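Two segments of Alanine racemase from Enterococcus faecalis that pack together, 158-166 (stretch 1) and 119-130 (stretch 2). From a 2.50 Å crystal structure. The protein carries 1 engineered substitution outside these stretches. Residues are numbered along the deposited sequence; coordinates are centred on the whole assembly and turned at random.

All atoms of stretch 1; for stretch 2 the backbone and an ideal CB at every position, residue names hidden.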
# COMPACT_ATOMS: atom_id res chain seq x y z
N HIS A 158 14.86 19.65 -35.12
CA HIS A 158 14.00 18.83 -35.96
C HIS A 158 12.58 19.38 -35.99
O HIS A 158 11.88 19.25 -37.00
CB HIS A 158 14.00 17.38 -35.48
CG HIS A 158 15.18 16.59 -35.95
ND1 HIS A 158 15.31 16.14 -37.25
CD2 HIS A 158 16.29 16.17 -35.29
CE1 HIS A 158 16.44 15.47 -37.37
NE2 HIS A 158 17.05 15.47 -36.20
N LYS A 159 12.16 19.99 -34.89
CA LYS A 159 11.11 21.00 -34.93
C LYS A 159 9.72 20.37 -34.97
O LYS A 159 8.71 21.08 -35.02
CB LYS A 159 11.19 21.81 -36.22
CG LYS A 159 9.89 21.87 -37.00
CD LYS A 159 9.82 20.77 -38.05
CE LYS A 159 10.74 21.08 -39.23
NZ LYS A 159 12.15 21.27 -38.79
N GLU A 160 9.67 19.04 -34.95
CA GLU A 160 8.61 18.24 -34.35
C GLU A 160 8.69 18.29 -32.82
O GLU A 160 7.73 17.95 -32.13
CB GLU A 160 8.69 16.80 -34.83
CG GLU A 160 8.30 16.61 -36.29
CD GLU A 160 9.48 16.22 -37.16
OE1 GLU A 160 9.30 15.37 -38.06
OE2 GLU A 160 10.58 16.77 -36.96
N PHE A 161 9.84 18.71 -32.31
CA PHE A 161 10.02 18.85 -30.87
C PHE A 161 9.78 20.32 -30.52
O PHE A 161 9.44 21.12 -31.38
CB PHE A 161 11.46 18.49 -30.49
CG PHE A 161 11.86 17.08 -30.83
CD1 PHE A 161 11.30 15.99 -30.16
CD2 PHE A 161 12.81 16.83 -31.82
CE1 PHE A 161 11.67 14.69 -30.47
CE2 PHE A 161 13.19 15.53 -32.13
CZ PHE A 161 12.62 14.46 -31.45
N LEU A 162 9.96 20.65 -29.24
CA LEU A 162 9.84 22.03 -28.78
C LEU A 162 10.91 22.37 -27.76
O LEU A 162 11.47 23.46 -27.78
CB LEU A 162 8.45 22.27 -28.19
CG LEU A 162 8.25 23.58 -27.44
CD1 LEU A 162 8.69 24.76 -28.29
CD2 LEU A 162 6.80 23.74 -27.00
N TRP A 163 11.19 21.42 -26.87
CA TRP A 163 12.11 21.67 -25.76
C TRP A 163 11.71 22.71 -24.72
O TRP A 163 12.25 23.82 -24.71
CB TRP A 163 13.49 22.05 -26.28
CG TRP A 163 14.53 22.20 -25.21
CD1 TRP A 163 14.66 21.42 -24.09
CD2 TRP A 163 15.57 23.17 -25.14
NE1 TRP A 163 15.72 21.85 -23.34
CE2 TRP A 163 16.30 22.93 -23.96
CE3 TRP A 163 15.97 24.24 -25.96
CZ2 TRP A 163 17.39 23.70 -23.58
CZ3 TRP A 163 17.05 25.00 -25.58
CH2 TRP A 163 17.75 24.73 -24.40
N GLU A 164 10.78 22.35 -23.85
CA GLU A 164 10.19 23.27 -22.92
C GLU A 164 11.16 23.62 -21.82
O GLU A 164 11.05 24.68 -21.21
CB GLU A 164 8.93 22.67 -22.32
CG GLU A 164 7.72 23.53 -22.48
CD GLU A 164 6.47 22.78 -22.10
OE1 GLU A 164 6.35 22.40 -20.92
OE2 GLU A 164 5.63 22.57 -23.00
N GLY A 165 12.12 22.74 -21.56
CA GLY A 165 13.08 23.05 -20.51
C GLY A 165 14.15 22.04 -20.18
O GLY A 165 14.22 20.97 -20.76
N ILE A 166 15.02 22.43 -19.25
CA ILE A 166 16.09 21.57 -18.76
C ILE A 166 15.93 21.59 -17.25
O ILE A 166 15.40 22.54 -16.67
CB ILE A 166 17.53 22.10 -19.06
CG1 ILE A 166 17.47 23.41 -19.83
CG2 ILE A 166 18.33 21.05 -19.80
CD1 ILE A 166 17.40 24.60 -18.93
N UNK A 119 7.15 11.09 -35.37
CA UNK A 119 6.65 12.46 -35.32
C UNK A 119 6.51 13.03 -36.73
O UNK A 119 7.41 12.90 -37.56
CB UNK A 119 7.58 13.34 -34.48
N UNK A 120 5.36 13.65 -36.99
CA UNK A 120 5.07 14.24 -38.30
C UNK A 120 5.66 15.63 -38.40
O UNK A 120 5.35 16.49 -37.58
CB UNK A 120 3.56 14.29 -38.55
N UNK A 121 6.49 15.87 -39.42
CA UNK A 121 7.15 17.16 -39.68
C UNK A 121 6.38 18.37 -39.19
O UNK A 121 6.88 19.15 -38.38
CB UNK A 121 7.40 17.31 -41.18
N UNK A 122 5.15 18.53 -39.69
CA UNK A 122 4.32 19.67 -39.32
C UNK A 122 3.03 19.24 -38.63
O UNK A 122 1.94 19.65 -39.03
CB UNK A 122 3.99 20.50 -40.56
N UNK A 123 3.16 18.41 -37.59
CA UNK A 123 2.02 17.91 -36.84
C UNK A 123 1.29 19.04 -36.10
O UNK A 123 0.31 18.80 -35.39
CB UNK A 123 2.48 16.84 -35.85
N UNK A 124 1.78 20.26 -36.28
CA UNK A 124 1.22 21.41 -35.58
C UNK A 124 1.09 21.16 -34.08
O UNK A 124 0.63 22.03 -33.33
CB UNK A 124 -0.15 21.77 -36.17
N UNK A 125 1.49 19.97 -33.64
CA UNK A 125 1.62 19.68 -32.22
C UNK A 125 3.02 19.19 -31.88
O UNK A 125 3.31 18.00 -31.95
CB UNK A 125 0.58 18.64 -31.79
N UNK A 126 3.90 20.13 -31.52
CA UNK A 126 5.28 19.79 -31.17
C UNK A 126 5.36 18.98 -29.89
O UNK A 126 4.50 19.11 -29.02
CB UNK A 126 6.12 21.06 -31.03
N UNK A 127 6.39 18.15 -29.79
CA UNK A 127 6.58 17.33 -28.61
C UNK A 127 7.29 18.17 -27.55
O UNK A 127 8.49 18.43 -27.66
CB UNK A 127 7.37 16.06 -28.94
N UNK A 128 6.53 18.62 -26.55
CA UNK A 128 7.06 19.43 -25.46
C UNK A 128 7.99 18.55 -24.61
O UNK A 128 7.51 17.76 -23.80
CB UNK A 128 5.93 20.02 -24.61
N UNK A 129 9.30 18.68 -24.81
CA UNK A 129 10.27 17.87 -24.07
C UNK A 129 11.10 18.63 -23.05
O UNK A 129 11.36 19.81 -23.21
CB UNK A 129 11.22 17.19 -25.06
N UNK A 130 11.51 17.93 -22.00
CA UNK A 130 12.36 18.49 -20.95
C UNK A 130 13.57 17.56 -20.91
O UNK A 130 13.42 16.33 -20.79
CB UNK A 130 11.65 18.58 -19.60

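At position 119 the CA-to-CB bond points toward stretch 1, and the ideal CB lies 3.7 Å from Glu160 CB, with the Phe161 ring beyond. An apolar chain of moderate length would suit, several kinds equally. The residue is Leu119, whose CD1 reaches Phe161 CE1 at 3.6 Å.

Position 120 points away and its ideal CB meets nothing, so stretch 1 sets no preference; it is Thr120. At 121 phi is -30° and CB points away overall, although the ideal CB is 4.1 Å from Glu160 OE1. Many residues would fit. Pro121 has no hydrogen on N, so the 3.2 Å from its N to Glu160 OE1 is mere proximity; its O lies 3.4 Å from Lys159 CD.

Positions 122 to 125 have ideal CB atoms free of stretch 1. At 122 only a long chain could return, and stretch 1 offers it the aliphatic part of Lys159, whose NZ is turned to His158 O at 2.7 Å, so no particular charge is called for; Glu122 does come back, OE2 standing 3.8 Å from Lys159 CD. Position 123 points toward stretch 1 but meets nothing there, so many residues would do; it is Ser123. At 124 phi/psi of 50/0 favours Asn or Gly, and the residue is Asn124. Position 125 points away, leaving the choice open; it is Thr125.

At 126 phi/psi of -67/151 permits proline, and the sideways CB sits 3.9 Å from Leu162 CB; a small or compact apolar group fits. Pro126 packs its CB at that same distance from Leu162 CB.

Position 127 must keep a backbone hydrogen, because its N donates to Glu160 O at 2.7 Å and 162°, which argues against proline. Its ideal CB is 4.1 Å from Phe161 CD1, so an apolar chain is expected. Leu127 places CD2 at the edge of the Phe161 ring, 3.7 Å from CD1, while its O accepts a weak bond from Leu162 N (3.1 Å).

At 128 the ideal CB is 3.0 Å from Glu164 OE2, a carboxylate inviting a donor or positive charge: Arg, Lys or a polar residue. Arg128 forms a salt bridge, NE to Glu164 OE2 at 2.6 Å, although the hydrogen bond within it is weak at 125°. Leu162 CD2 lies over one guanidinium face.

Position 129 points sideways, with Phe161 CD1 5.2 Å from the ideal CB; aliphatic side chains suit. Val129 sets CG1 4.0 Å from Phe161 CD1 and CG2 4.2 Å from Trp163 CB.

Position 130 is bridged in parallel to Gly165, which has no side chain, leaving room beside Glu164 for a flat donor, though other polar residues could serve. His130 lays its ring against Gly165 N and Glu164 C, and NE2 donates to Glu164 OE1 (3.2 Å, 162°).

Stretch 2 119-130: LTPESNTPLRVH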
# COMPACT_ATOMS: atom_id res chain seq x y z
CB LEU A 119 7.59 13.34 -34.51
CG LEU A 119 7.67 13.03 -33.02
CD1 LEU A 119 8.67 13.96 -32.37
CD2 LEU A 119 6.29 13.18 -32.37
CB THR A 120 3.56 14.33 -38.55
OG1 THR A 120 3.01 13.01 -38.67
CG2 THR A 120 3.28 15.11 -39.83
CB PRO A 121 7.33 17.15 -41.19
CG PRO A 121 7.65 15.72 -41.45
CD PRO A 121 6.63 14.98 -40.59
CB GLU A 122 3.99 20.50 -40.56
CG GLU A 122 4.40 21.98 -40.49
CD GLU A 122 5.90 22.19 -40.36
OE1 GLU A 122 6.36 23.35 -40.52
OE2 GLU A 122 6.63 21.21 -40.08
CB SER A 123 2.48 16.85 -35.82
OG SER A 123 1.43 16.46 -34.96
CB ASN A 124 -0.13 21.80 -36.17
CG ASN A 124 -0.01 22.84 -37.27
OD1 ASN A 124 0.59 22.59 -38.31
ND2 ASN A 124 -0.59 24.01 -37.04
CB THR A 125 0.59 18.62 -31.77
OG1 THR A 125 0.84 17.39 -32.45
CG2 THR A 125 -0.82 19.09 -32.07
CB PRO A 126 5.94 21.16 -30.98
CG PRO A 126 5.12 22.06 -31.83
CD PRO A 126 3.72 21.59 -31.55
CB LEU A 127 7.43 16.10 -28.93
CG LEU A 127 7.72 15.16 -27.74
CD1 LEU A 127 6.44 14.45 -27.33
CD2 LEU A 127 8.78 14.14 -28.12
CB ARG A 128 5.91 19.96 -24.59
CG ARG A 128 4.63 20.27 -25.39
CD ARG A 128 3.49 20.76 -24.49
NE ARG A 128 3.41 22.22 -24.38
CZ ARG A 128 2.87 23.01 -25.31
NH1 ARG A 128 2.37 22.49 -26.42
NH2 ARG A 128 2.83 24.33 -25.12
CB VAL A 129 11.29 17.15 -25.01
CG1 VAL A 129 10.58 16.60 -26.24
CG2 VAL A 129 12.40 18.10 -25.40
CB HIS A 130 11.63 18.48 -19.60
CG HIS A 130 10.61 19.57 -19.46
ND1 HIS A 130 10.76 20.62 -18.57
CD2 HIS A 130 9.41 19.76 -20.06
CE1 HIS A 130 9.70 21.41 -18.64
NE2 HIS A 130 8.87 20.91 -19.54
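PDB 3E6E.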